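Local coordinates for first ORF in transposon ISC1904 (PDB 3ILX), which probably carries out DNA strand exchange in transposition as a serine recombinase, the present chain being its resolvase-type catalytic part, at residues 8-13 with 71-76. Numbering follows the deposited sequence.
Sequences YARVSS and YPDRLV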
ATOM      1  N   TYR A   8      10.373  15.679   1.271  1.00 26.58           N
ATOM      2  CA  TYR A   8      10.501  14.459   0.505  1.00 27.10           C
ATOM      3  C   TYR A   8      10.009  14.706  -0.917  1.00 27.19           C
ATOM      4  O   TYR A   8       8.883  15.145  -1.126  1.00 27.35           O
ATOM      5  CB  TYR A   8       9.745  13.296   1.141  1.00 26.06           C
ATOM      6  CG  TYR A   8       9.956  12.052   0.298  1.00 26.53           C
ATOM      7  CD1 TYR A   8      11.081  11.271   0.469  1.00 23.58           C
ATOM      8  CD2 TYR A   8       9.067  11.715  -0.731  1.00 26.35           C
ATOM      9  CE1 TYR A   8      11.315  10.163  -0.314  1.00 25.75           C
ATOM     10  CE2 TYR A   8       9.290  10.576  -1.527  1.00 27.55           C
ATOM     11  CZ  TYR A   8      10.410   9.817  -1.319  1.00 28.09           C
ATOM     12  OH  TYR A   8      10.641   8.678  -2.106  1.00 27.85           O
ATOM     13  N   ALA A   9      10.850  14.420  -1.903  1.00 26.83           N
ATOM     14  CA  ALA A   9      10.444  14.644  -3.285  1.00 26.76           C
ATOM     15  C   ALA A   9      10.723  13.396  -4.109  1.00 26.72           C
ATOM     16  O   ALA A   9      11.694  12.709  -3.860  1.00 26.66           O
ATOM     17  CB  ALA A   9      11.181  15.841  -3.881  1.00 26.27           C
ATOM     18  N   ARG A  10       9.888  13.136  -5.108  1.00 26.48           N
ATOM     19  CA  ARG A  10      10.001  11.923  -5.910  1.00 27.82           C
ATOM     20  C   ARG A  10       9.439  12.148  -7.314  1.00 28.70           C
ATOM     21  O   ARG A  10       8.387  12.766  -7.474  1.00 28.54           O
ATOM     22  CB  ARG A  10       9.219  10.755  -5.230  1.00 27.83           C
ATOM     23  CG  ARG A  10       9.482   9.331  -5.853  1.00 26.69           C
ATOM     24  CD  ARG A  10       8.365   8.291  -5.576  1.00 23.76           C
ATOM     25  NE  ARG A  10       6.990   8.822  -5.790  1.00 26.23           N
ATOM     26  CZ  ARG A  10       6.346   8.767  -6.947  1.00 26.91           C
ATOM     27  NH1 ARG A  10       6.939   8.244  -8.037  1.00 24.61           N
ATOM     28  NH2 ARG A  10       5.129   9.293  -7.037  1.00 24.97           N
ATOM     29  N   VAL A  11      10.137  11.630  -8.316  1.00 29.34           N
ATOM     30  CA  VAL A  11       9.595  11.480  -9.659  1.00 30.87           C
ATOM     31  C   VAL A  11       9.831  10.035 -10.125  1.00 32.05           C
ATOM     32  O   VAL A  11      10.801   9.376  -9.709  1.00 31.89           O
ATOM     33  CB  VAL A  11      10.223  12.503 -10.680  1.00 31.22           C
ATOM     34  CG1 VAL A  11       9.917  13.968 -10.274  1.00 30.47           C
ATOM     35  CG2 VAL A  11      11.727  12.294 -10.825  1.00 31.55           C
ATOM     36  N   SER A  12       8.953   9.548 -10.985  1.00 33.31           N
ATOM     37  CA  SER A  12       9.059   8.176 -11.448  1.00 36.26           C
ATOM     38  C   SER A  12      10.217   8.059 -12.430  1.00 37.28           C
ATOM     39  O   SER A  12      10.883   7.047 -12.451  1.00 36.87           O
ATOM     40  CB  SER A  12       7.765   7.701 -12.089  1.00 35.22           C
ATOM     41  OG  SER A  12       6.812   7.437 -11.073  1.00 39.08           O
ATOM     42  N   SER A  13      10.407   9.105 -13.231  1.00 39.43           N
ATOM     43  CA  SER A  13      11.621   9.332 -14.035  1.00 42.16           C
ATOM     44  C   SER A  13      11.837  10.847 -14.316  1.00 43.68           C
ATOM     45  O   SER A  13      10.883  11.651 -14.266  1.00 43.82           O
ATOM     46  CB  SER A  13      11.559   8.533 -15.342  1.00 42.54           C
ATOM     47  OG  SER A  13      10.367   8.805 -16.061  1.00 42.80           O
ATOM     48  N   TYR A  71       2.299  16.323  -2.721  1.00 28.90           N
ATOM     49  CA  TYR A  71       0.984  15.703  -2.576  1.00 28.72           C
ATOM     50  C   TYR A  71       1.152  14.238  -2.131  1.00 28.59           C
ATOM     51  O   TYR A  71       2.287  13.695  -2.158  1.00 26.81           O
ATOM     52  CB  TYR A  71       0.126  15.867  -3.856  1.00 29.82           C
ATOM     53  CG  TYR A  71       0.906  15.723  -5.149  1.00 32.25           C
ATOM     54  CD1 TYR A  71       1.079  14.460  -5.730  1.00 35.37           C
ATOM     55  CD2 TYR A  71       1.473  16.837  -5.794  1.00 33.00           C
ATOM     56  CE1 TYR A  71       1.775  14.304  -6.921  1.00 38.19           C
ATOM     57  CE2 TYR A  71       2.205  16.678  -6.982  1.00 35.68           C
ATOM     58  CZ  TYR A  71       2.354  15.396  -7.527  1.00 38.51           C
ATOM     59  OH  TYR A  71       3.054  15.170  -8.705  1.00 42.89           O
ATOM     60  N   PRO A  72       0.041  13.595  -1.700  1.00 28.15           N
ATOM     61  CA  PRO A  72       0.196  12.299  -1.018  1.00 28.10           C
ATOM     62  C   PRO A  72       0.915  11.204  -1.848  1.00 29.07           C
ATOM     63  O   PRO A  72       1.769  10.469  -1.289  1.00 27.98           O
ATOM     64  CB  PRO A  72      -1.259  11.899  -0.669  1.00 28.29           C
ATOM     65  CG  PRO A  72      -1.995  13.297  -0.535  1.00 28.14           C
ATOM     66  CD  PRO A  72      -1.355  14.097  -1.660  1.00 28.63           C
ATOM     67  N   ASP A  73       0.620  11.115  -3.159  1.00 29.16           N
ATOM     68  CA  ASP A  73       1.238  10.030  -3.978  1.00 28.88           C
ATOM     69  C   ASP A  73       2.738  10.219  -4.242  1.00 28.95           C
ATOM     70  O   ASP A  73       3.414   9.294  -4.713  1.00 28.23           O
ATOM     71  CB  ASP A  73       0.445   9.702  -5.255  1.00 28.35           C
ATOM     72  CG  ASP A  73       0.856  10.546  -6.447  1.00 31.47           C
ATOM     73  OD1 ASP A  73       1.547  11.576  -6.256  1.00 35.14           O
ATOM     74  OD2 ASP A  73       0.470  10.188  -7.588  1.00 33.81           O
ATOM     75  N   ARG A  74       3.288  11.374  -3.858  1.00 28.49           N
ATOM     76  CA  ARG A  74       4.747  11.469  -3.805  1.00 29.02           C
ATOM     77  C   ARG A  74       5.345  10.423  -2.857  1.00 29.10           C
ATOM     78  O   ARG A  74       6.389   9.817  -3.167  1.00 29.81           O
ATOM     79  CB  ARG A  74       5.211  12.872  -3.413  1.00 29.53           C
ATOM     80  CG  ARG A  74       4.845  13.985  -4.451  1.00 26.60           C
ATOM     81  CD  ARG A  74       5.390  13.623  -5.851  1.00 29.94           C
ATOM     82  NE  ARG A  74       4.458  12.807  -6.634  1.00 29.05           N
ATOM     83  CZ  ARG A  74       4.716  12.327  -7.855  1.00 32.00           C
ATOM     84  NH1 ARG A  74       5.917  12.536  -8.424  1.00 28.69           N
ATOM     85  NH2 ARG A  74       3.775  11.628  -8.511  1.00 30.33           N
ATOM     86  N   LEU A  75       4.697  10.197  -1.719  1.00 28.57           N
ATOM     87  CA  LEU A  75       5.224   9.221  -0.737  1.00 28.99           C
ATOM     88  C   LEU A  75       5.001   7.789  -1.160  1.00 28.98           C
ATOM     89  O   LEU A  75       5.940   6.987  -1.161  1.00 31.03           O
ATOM     90  CB  LEU A  75       4.670   9.456   0.695  1.00 28.11           C
ATOM     91  CG  LEU A  75       5.473  10.554   1.409  1.00 31.37           C
ATOM     92  CD1 LEU A  75       4.696  11.153   2.623  1.00 29.61           C
ATOM     93  CD2 LEU A  75       6.891  10.054   1.796  1.00 28.77           C
ATOM     94  N   VAL A  76       3.754   7.449  -1.470  1.00 28.44           N
ATOM     95  CA  VAL A  76       3.388   6.083  -1.857  1.00 28.26           C
ATOM     96  C   VAL A  76       2.167   6.111  -2.744  1.00 28.03           C
ATOM     97  O   VAL A  76       1.365   7.070  -2.695  1.00 28.40           O
ATOM     98  CB  VAL A  76       3.016   5.169  -0.633  1.00 28.39           C
ATOM     99  CG1 VAL A  76       4.262   4.702   0.116  1.00 29.10           C
ATOM    100  CG2 VAL A  76       2.037   5.879   0.316  1.00 29.49           C
TER
HETATM  101  O   HOH W   1       6.644  11.396 -11.165  1.00 31.76           O
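R74 NH1 donates a 2.7 Å hydrogen bond to R10 O and a second one, of 3.1 Å, to a water that also accepts from S12 N, so one nitrogen ties the guanidinium to the C-terminal end of strand 4-11 and the turn that follows. The exchange is reciprocal. The R10 chain, bent at chi3 (45°), brings NE to R74 O at 2.9 Å, R74 O lying in the plane of the R10 guanidinium, and R10 NH2 reaches D73 O from above that carbonyl's plane. R10 NH1 donates to S12 OG at 3.1 Å, also in plane, and to G42 O; with the NE bond this helps to fix the rotation of the R10 guanidinium. The two arginine chains cross at about a right angle, with guanidinium planes 44° apart; R10 NH2 lies 3.0 Å above the centre of the R74 group, while Y71 OH covers the opposite face. These two like charges are probably made tolerable by E107, whose carboxylate forms salt bridges with both. Next to the arginines, L75 CD2 packs over the face of the Y8 ring in a CH-pi contact, 3.7 Å from CD2 of that ring, whose OH bonds to D40. Such pairing of a strand-end Y-A-R-V-S with D-R-L-V-R is characteristic of the serine recombinase active site, in which, as in relatives, S12 is probably the nucleophile.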